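Local coordinates for transglutaminase-like enzymes, putative cysteine protease (PDB 3ISR), which is a putative cysteine protease with a transglutaminase-like fold, probably acting as a hydrolase on peptide or amide bonds, at residues Ile31-Ala36 / Lys242-Arg247; Ala199-Gly204 / Arg247-Ala252. All blocks are in the same frame, centred on the assembly; numbering follows the deposited sequence.

The two contacts lie about 8 Å apart, centre to centre, and meet at Arg247, where strand 240-246 gives way to a loop. Along the chain the order is 31-36, 199-204, 242-247, 247-252, so the paired segments alternate and the two connections cross. Strands 199-206 and 240-246 are antiparallel neighbours in one sheet, 240-246 being outermost within this chain. Contact 1 ties that edge strand to a loop leading out of strand 28-32, in the N-terminal family region; contact 2 folds the following loop back over strand 199-206. Together they illustrate how one edge strand and its exit can join the transglutaminase-like part to the N-terminal part of the chain.

Contact 1: residues Ile31-Ala36 / Lys242-Arg247; sequences IFNVHA and KIATGR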
ATOM      1  N   ILE B  31       4.744  27.069   8.518  1.00 16.48           N
ATOM      2  CA  ILE B  31       3.694  27.188   9.509  1.00 16.26           C
ATOM      3  C   ILE B  31       4.135  26.303  10.643  1.00 16.78           C
ATOM      4  O   ILE B  31       4.260  25.077  10.475  1.00 17.30           O
ATOM      5  CB  ILE B  31       2.326  26.696   9.012  1.00 16.29           C
ATOM      6  CG1 ILE B  31       1.929  27.428   7.727  1.00 15.97           C
ATOM      7  CG2 ILE B  31       1.256  26.912  10.115  1.00 15.07           C
ATOM      8  CD1 ILE B  31       0.602  26.918   7.126  1.00 15.60           C
ATOM      9  N   PHE B  32       4.374  26.930  11.790  1.00 16.25           N
ATOM     10  CA  PHE B  32       4.876  26.226  12.945  1.00 16.45           C
ATOM     11  C   PHE B  32       3.792  26.006  13.990  1.00 16.09           C
ATOM     12  O   PHE B  32       2.838  26.773  14.080  1.00 15.81           O
ATOM     13  CB  PHE B  32       6.009  27.026  13.596  1.00 16.36           C
ATOM     14  CG  PHE B  32       7.257  27.100  12.774  1.00 17.72           C
ATOM     15  CD1 PHE B  32       8.009  25.962  12.528  1.00 17.86           C
ATOM     16  CD2 PHE B  32       7.702  28.322  12.282  1.00 19.35           C
ATOM     17  CE1 PHE B  32       9.180  26.032  11.786  1.00 20.46           C
ATOM     18  CE2 PHE B  32       8.873  28.404  11.543  1.00 19.85           C
ATOM     19  CZ  PHE B  32       9.611  27.254  11.292  1.00 19.60           C
ATOM     20  N   ASN B  33       3.968  24.966  14.800  1.00 16.20           N
ATOM     21  CA  ASN B  33       3.087  24.756  15.933  1.00 16.59           C
ATOM     22  C   ASN B  33       3.895  24.429  17.169  1.00 16.85           C
ATOM     23  O   ASN B  33       4.123  23.242  17.463  1.00 16.20           O
ATOM     24  CB  ASN B  33       2.092  23.637  15.639  1.00 17.12           C
ATOM     25  CG  ASN B  33       1.023  23.530  16.690  1.00 18.02           C
ATOM     26  OD1 ASN B  33       0.651  24.526  17.348  1.00 22.39           O
ATOM     27  ND2 ASN B  33       0.516  22.326  16.864  1.00 17.07           N
ATOM     28  N   VAL B  34       4.349  25.482  17.867  1.00 16.50           N
ATOM     29  CA  VAL B  34       5.224  25.334  19.035  1.00 16.93           C
ATOM     30  C   VAL B  34       4.694  25.968  20.329  1.00 16.79           C
ATOM     31  O   VAL B  34       5.131  25.590  21.419  1.00 17.44           O
ATOM     32  CB  VAL B  34       6.700  25.827  18.756  1.00 16.51           C
ATOM     33  CG1 VAL B  34       7.295  25.106  17.542  1.00 16.93           C
ATOM     34  CG2 VAL B  34       6.753  27.338  18.565  1.00 18.32           C
ATOM     35  N   HIS B  35       3.775  26.932  20.209  1.00 17.00           N
ATOM     36  CA  HIS B  35       3.151  27.594  21.359  1.00 17.04           C
ATOM     37  C   HIS B  35       2.308  26.657  22.222  1.00 17.18           C
ATOM     38  O   HIS B  35       1.578  25.798  21.695  1.00 16.46           O
ATOM     39  CB  HIS B  35       2.224  28.691  20.865  1.00 17.88           C
ATOM     40  CG  HIS B  35       2.938  29.915  20.402  1.00 18.92           C
ATOM     41  ND1 HIS B  35       3.613  29.967  19.201  1.00 19.13           N
ATOM     42  CD2 HIS B  35       3.098  31.128  20.983  1.00 17.07           C
ATOM     43  CE1 HIS B  35       4.160  31.164  19.065  1.00 19.20           C
ATOM     44  NE2 HIS B  35       3.861  31.885  20.132  1.00 18.14           N
ATOM     45  N   ALA B  36       2.357  26.858  23.536  1.00 16.16           N
ATOM     46  CA  ALA B  36       1.449  26.148  24.429  1.00 16.01           C
ATOM     47  C   ALA B  36       0.036  26.646  24.178  1.00 15.76           C
ATOM     48  O   ALA B  36      -0.159  27.813  23.832  1.00 16.53           O
ATOM     49  CB  ALA B  36       1.838  26.355  25.894  1.00 15.28           C
ATOM     50  N   LYS B 242       0.155  20.877  26.924  1.00 13.26           N
ATOM     51  CA  LYS B 242      -0.502  20.722  25.633  1.00 13.21           C
ATOM     52  C   LYS B 242      -0.118  21.790  24.634  1.00 13.08           C
ATOM     53  O   LYS B 242      -0.180  22.985  24.922  1.00 13.74           O
ATOM     54  CB  LYS B 242      -2.029  20.741  25.786  1.00 13.07           C
ATOM     55  CG  LYS B 242      -2.765  20.503  24.450  1.00 14.37           C
ATOM     56  CD  LYS B 242      -4.277  20.729  24.590  1.00 16.94           C
ATOM     57  CE  LYS B 242      -4.945  19.597  25.357  1.00 19.47           C
ATOM     58  NZ  LYS B 242      -6.436  19.756  25.510  1.00 19.73           N
ATOM     59  N   ILE B 243       0.225  21.344  23.439  1.00 12.24           N
ATOM     60  CA  ILE B 243       0.416  22.237  22.315  1.00 12.18           C
ATOM     61  C   ILE B 243      -0.815  22.205  21.437  1.00 11.94           C
ATOM     62  O   ILE B 243      -1.433  23.250  21.203  1.00 12.24           O
ATOM     63  CB  ILE B 243       1.664  21.848  21.503  1.00 12.21           C
ATOM     64  CG1 ILE B 243       2.907  22.168  22.322  1.00 12.31           C
ATOM     65  CG2 ILE B 243       1.700  22.580  20.142  1.00 11.32           C
ATOM     66  CD1 ILE B 243       4.141  21.401  21.840  1.00 17.04           C
ATOM     67  N   ALA B 244      -1.167  21.021  20.925  1.00 11.76           N
ATOM     68  CA  ALA B 244      -2.362  20.911  20.101  1.00 12.04           C
ATOM     69  C   ALA B 244      -3.091  19.593  20.261  1.00 12.58           C
ATOM     70  O   ALA B 244      -2.532  18.605  20.751  1.00 13.39           O
ATOM     71  CB  ALA B 244      -2.008  21.121  18.617  1.00 12.53           C
ATOM     72  N   THR B 245      -4.347  19.606  19.828  1.00 12.48           N
ATOM     73  CA  THR B 245      -5.076  18.383  19.496  1.00 11.86           C
ATOM     74  C   THR B 245      -5.658  18.514  18.080  1.00 11.11           C
ATOM     75  O   THR B 245      -5.891  19.621  17.580  1.00 11.98           O
ATOM     76  CB  THR B 245      -6.192  18.070  20.541  1.00 12.26           C
ATOM     77  OG1 THR B 245      -7.141  19.149  20.594  1.00 12.28           O
ATOM     78  CG2 THR B 245      -5.582  17.902  21.931  1.00 11.49           C
ATOM     79  N   GLY B 246      -5.916  17.388  17.431  1.00 10.17           N
ATOM     80  CA  GLY B 246      -6.619  17.410  16.155  1.00  9.48           C
ATOM     81  C   GLY B 246      -6.865  15.968  15.743  1.00 10.23           C
ATOM     82  O   GLY B 246      -6.654  15.050  16.523  1.00  9.37           O
ATOM     83  N   ARG B 247      -7.299  15.775  14.509  1.00  9.35           N
ATOM     84  CA  ARG B 247      -7.634  14.440  14.041  1.00 10.02           C
ATOM     85  C   ARG B 247      -6.392  13.552  13.966  1.00  9.73           C
ATOM     86  O   ARG B 247      -6.447  12.375  14.314  1.00 10.43           O
ATOM     87  CB  ARG B 247      -8.351  14.535  12.688  1.00 10.38           C
ATOM     88  CG  ARG B 247      -9.672  15.246  12.781  1.00 12.04           C
ATOM     89  CD  ARG B 247     -10.330  15.474  11.407  1.00 18.12           C
ATOM     90  NE  ARG B 247     -10.706  14.197  10.787  1.00 21.07           N
ATOM     91  CZ  ARG B 247     -11.316  14.068   9.609  1.00 21.62           C
ATOM     92  NH1 ARG B 247     -11.584  12.856   9.148  1.00 17.49           N
ATOM     93  NH2 ARG B 247     -11.655  15.146   8.898  1.00 21.65           N
TER
HETATM   94  O   HOH W   1      -0.747  25.451  20.137  1.00 23.30           O
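Ile243 and Asn33 carry the side-chain packing of this contact, their side chains sliding past each other in opposite directions. The CG2 methyl of Ile243 rests against the amide group of Asn33, with Asn33 CG 3.6 Å from Ile243 CG2, and the end of Asn33 also lies beside the CB of Ala244. Asn33 CG stands anti to the backbone N (chi1 -171°), which sends CG toward the edge strand. The other branch of Ile243 turns to the backbone: its CG1 lies 3.9 Å from His35 O and 4.2 Å from Val34 O.

Polar contacts are mostly indirect. No direct hydrogen bond spans residues 31-36 and 242-247; instead a water bridges two carbonyls, hydrogen-bonded to His35 O at 2.8 Å and lying close to Ile243 O as well. More acceptors surround this water than it has protons, so the bonds cannot all be served at once. Farther along, Ala36 CA approaches Lys242 O at 3.6 Å in a C-H...O contact, bent to 131° at the hydrogen.

Neighbours supply the conventional bonds. Lys242 pairs through its backbone with Leu37, while Lys242 O also accepts from Gln42 NE2, and Tyr205 OH bonds to Val34 O.

The edge strand is itself irregular, for Ile243 and Ala244 both face Thr203 in a classic beta bulge. The chemistry implies a buried seam between the strand 28-32 exit and the edge of the 199-206 sheet, in which the Ile243 side chain packs against an amide and backbone carbonyls, and a water lies between two carbonyl oxygens that cannot bond to one another.

Contact 2: residues Ala199-Gly204 / Arg247-Ala252; sequences ARYFTG and RDAADA
Tyr201 lays one face of its ring against the backbone that runs from Asp248 into Ala249. Ala249 N sits 3.7 Å above the plane over the ring centre, and Asp248 C lies over the same face, offset toward the rim. Beyond them Ala249 CB meets the far end of the side chain, 3.7 Å from Tyr201 CZ. The edge is used too: Ala252 CB lies near the ring plane, 4.0 Å from Tyr201 CD2. With CG anti to the backbone N (chi1 -172°), the ring starts out from the strand toward the loop. A water in the ring plane joins Tyr201 OH to Ala252 O, and a second one joins that carbonyl to Thr203 OG1. An alanine at Tyr201 would keep CB against Asp248 CA, yet would probably open a gap beneath Ala249 and leave the first water without its hydroxyl partner.

The loop holds its own shape. Asp248 OD1 accepts from Ala250 N at 3.0 Å, and Asp251 OD2 receives Arg247 N through its anti lone pair; Asp248 OD2 turns to Ser120 and Tyr122. Helix 181-194 touches Tyr201 and Ala249 alike. The arrangement is an Asx turn leading into a 3-10 segment, folded against an inner strand of the transglutaminase-like sheet.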
ATOM      1  N   ALA B 199     -11.481   9.368  19.053  1.00 14.00           N
ATOM      2  CA  ALA B 199     -10.095   9.550  19.521  1.00 14.62           C
ATOM      3  C   ALA B 199      -9.437  10.670  18.758  1.00 14.40           C
ATOM      4  O   ALA B 199      -9.779  10.906  17.601  1.00 14.90           O
ATOM      5  CB  ALA B 199      -9.304   8.269  19.360  1.00 15.00           C
ATOM      6  N   ARG B 200      -8.497  11.368  19.400  1.00 14.14           N
ATOM      7  CA  ARG B 200      -7.842  12.470  18.735  1.00 13.22           C
ATOM      8  C   ARG B 200      -6.343  12.495  19.077  1.00 12.31           C
ATOM      9  O   ARG B 200      -5.902  11.899  20.059  1.00 12.94           O
ATOM     10  CB  ARG B 200      -8.508  13.806  19.101  1.00 13.91           C
ATOM     11  CG  ARG B 200      -8.341  14.189  20.607  1.00 16.18           C
ATOM     12  CD  ARG B 200      -9.125  15.453  20.960  1.00 18.30           C
ATOM     13  NE  ARG B 200      -8.734  15.936  22.285  1.00 17.54           N
ATOM     14  CZ  ARG B 200      -9.339  16.915  22.944  1.00 20.07           C
ATOM     15  NH1 ARG B 200     -10.388  17.549  22.419  1.00 18.33           N
ATOM     16  NH2 ARG B 200      -8.887  17.275  24.141  1.00 19.03           N
ATOM     17  N   TYR B 201      -5.599  13.207  18.255  1.00  8.71           N
ATOM     18  CA  TYR B 201      -4.159  13.326  18.378  1.00  7.65           C
ATOM     19  C   TYR B 201      -3.804  14.460  19.350  1.00  7.05           C
ATOM     20  O   TYR B 201      -4.434  15.519  19.328  1.00  6.42           O
ATOM     21  CB  TYR B 201      -3.656  13.639  16.976  1.00  7.32           C
ATOM     22  CG  TYR B 201      -2.169  13.643  16.750  1.00  7.69           C
ATOM     23  CD1 TYR B 201      -1.464  12.447  16.653  1.00  6.88           C
ATOM     24  CD2 TYR B 201      -1.489  14.844  16.530  1.00  8.72           C
ATOM     25  CE1 TYR B 201      -0.097  12.440  16.378  1.00  6.98           C
ATOM     26  CE2 TYR B 201      -0.115  14.854  16.267  1.00  8.74           C
ATOM     27  CZ  TYR B 201       0.563  13.635  16.198  1.00  7.44           C
ATOM     28  OH  TYR B 201       1.906  13.592  15.927  1.00  6.34           O
ATOM     29  N   PHE B 202      -2.791  14.228  20.186  1.00  6.00           N
ATOM     30  CA  PHE B 202      -2.356  15.195  21.207  1.00  6.63           C
ATOM     31  C   PHE B 202      -0.847  15.415  21.039  1.00  5.40           C
ATOM     32  O   PHE B 202      -0.086  14.456  20.988  1.00  4.81           O
ATOM     33  CB  PHE B 202      -2.683  14.613  22.598  1.00  6.58           C
ATOM     34  CG  PHE B 202      -2.194  15.460  23.785  1.00  8.92           C
ATOM     35  CD1 PHE B 202      -3.098  16.144  24.582  1.00 10.50           C
ATOM     36  CD2 PHE B 202      -0.846  15.529  24.106  1.00  9.42           C
ATOM     37  CE1 PHE B 202      -2.660  16.913  25.690  1.00 10.56           C
ATOM     38  CE2 PHE B 202      -0.393  16.291  25.211  1.00  9.86           C
ATOM     39  CZ  PHE B 202      -1.320  16.976  25.997  1.00  9.70           C
ATOM     40  N   THR B 203      -0.423  16.669  20.935  1.00  5.55           N
ATOM     41  CA  THR B 203       1.017  16.986  20.956  1.00  6.42           C
ATOM     42  C   THR B 203       1.331  17.853  22.158  1.00  6.50           C
ATOM     43  O   THR B 203       0.500  18.653  22.571  1.00  6.67           O
ATOM     44  CB  THR B 203       1.491  17.693  19.689  1.00  6.64           C
ATOM     45  OG1 THR B 203       0.747  18.913  19.497  1.00  7.86           O
ATOM     46  CG2 THR B 203       1.263  16.784  18.480  1.00  7.22           C
ATOM     47  N   GLY B 204       2.538  17.723  22.696  1.00  6.66           N
ATOM     48  CA  GLY B 204       2.901  18.544  23.823  1.00  7.15           C
ATOM     49  C   GLY B 204       4.368  18.558  24.159  1.00  7.26           C
ATOM     50  O   GLY B 204       5.179  17.823  23.566  1.00  7.11           O
ATOM     51  N   ARG B 247      -7.299  15.775  14.509  1.00  9.35           N
ATOM     52  CA  ARG B 247      -7.634  14.440  14.041  1.00 10.02           C
ATOM     53  C   ARG B 247      -6.392  13.552  13.966  1.00  9.73           C
ATOM     54  O   ARG B 247      -6.447  12.375  14.314  1.00 10.43           O
ATOM     55  CB  ARG B 247      -8.351  14.535  12.688  1.00 10.38           C
ATOM     56  CG  ARG B 247      -9.672  15.246  12.781  1.00 12.04           C
ATOM     57  CD  ARG B 247     -10.330  15.474  11.407  1.00 18.12           C
ATOM     58  NE  ARG B 247     -10.706  14.197  10.787  1.00 21.07           N
ATOM     59  CZ  ARG B 247     -11.316  14.068   9.609  1.00 21.62           C
ATOM     60  NH1 ARG B 247     -11.584  12.856   9.148  1.00 17.49           N
ATOM     61  NH2 ARG B 247     -11.655  15.146   8.898  1.00 21.65           N
ATOM     62  N   ASP B 248      -5.277  14.125  13.523  1.00  8.90           N
ATOM     63  CA  ASP B 248      -3.998  13.420  13.448  1.00  9.16           C
ATOM     64  C   ASP B 248      -2.948  14.461  13.161  1.00  9.07           C
ATOM     65  O   ASP B 248      -3.259  15.659  13.228  1.00  9.35           O
ATOM     66  CB  ASP B 248      -3.996  12.281  12.400  1.00  7.69           C
ATOM     67  CG  ASP B 248      -4.280  12.739  10.977  1.00  9.32           C
ATOM     68  OD1 ASP B 248      -4.089  13.912  10.622  1.00  6.69           O
ATOM     69  OD2 ASP B 248      -4.704  11.866  10.165  1.00  9.19           O
ATOM     70  N   ALA B 249      -1.736  14.025  12.840  1.00  8.88           N
ATOM     71  CA  ALA B 249      -0.597  14.966  12.666  1.00  9.12           C
ATOM     72  C   ALA B 249      -0.792  15.961  11.513  1.00  9.96           C
ATOM     73  O   ALA B 249      -0.148  16.996  11.502  1.00 10.53           O
ATOM     74  CB  ALA B 249       0.718  14.220  12.509  1.00  8.67           C
ATOM     75  N   ALA B 250      -1.696  15.685  10.568  1.00 10.24           N
ATOM     76  CA  ALA B 250      -1.949  16.653   9.495  1.00 11.96           C
ATOM     77  C   ALA B 250      -2.457  17.969  10.096  1.00 13.32           C
ATOM     78  O   ALA B 250      -2.297  19.048   9.497  1.00 13.81           O
ATOM     79  CB  ALA B 250      -2.981  16.098   8.484  1.00 10.93           C
ATOM     80  N   ASP B 251      -3.100  17.877  11.260  1.00 14.12           N
ATOM     81  CA  ASP B 251      -3.653  19.064  11.932  1.00 14.99           C
ATOM     82  C   ASP B 251      -2.739  19.610  13.023  1.00 15.28           C
ATOM     83  O   ASP B 251      -3.121  20.548  13.741  1.00 15.62           O
ATOM     84  CB  ASP B 251      -4.968  18.718  12.620  1.00 15.02           C
ATOM     85  CG  ASP B 251      -6.072  18.360  11.660  1.00 18.54           C
ATOM     86  OD1 ASP B 251      -6.095  18.860  10.509  1.00 21.39           O
ATOM     87  OD2 ASP B 251      -6.962  17.611  12.106  1.00 20.33           O
ATOM     88  N   ALA B 252      -1.568  19.016  13.199  1.00 14.76           N
ATOM     89  CA  ALA B 252      -0.699  19.413  14.317  1.00 15.11           C
ATOM     90  C   ALA B 252       0.773  19.154  14.050  1.00 15.12           C
ATOM     91  O   ALA B 252       1.494  18.668  14.935  1.00 15.61           O
ATOM     92  CB  ALA B 252      -1.127  18.688  15.601  1.00 15.16           C
TER
HETATM   93  O   HOH W   2       2.878  16.241  15.067  1.00 15.33           O
HETATM   94  O   HOH W   3       1.814  20.138  17.268  1.00 18.07           O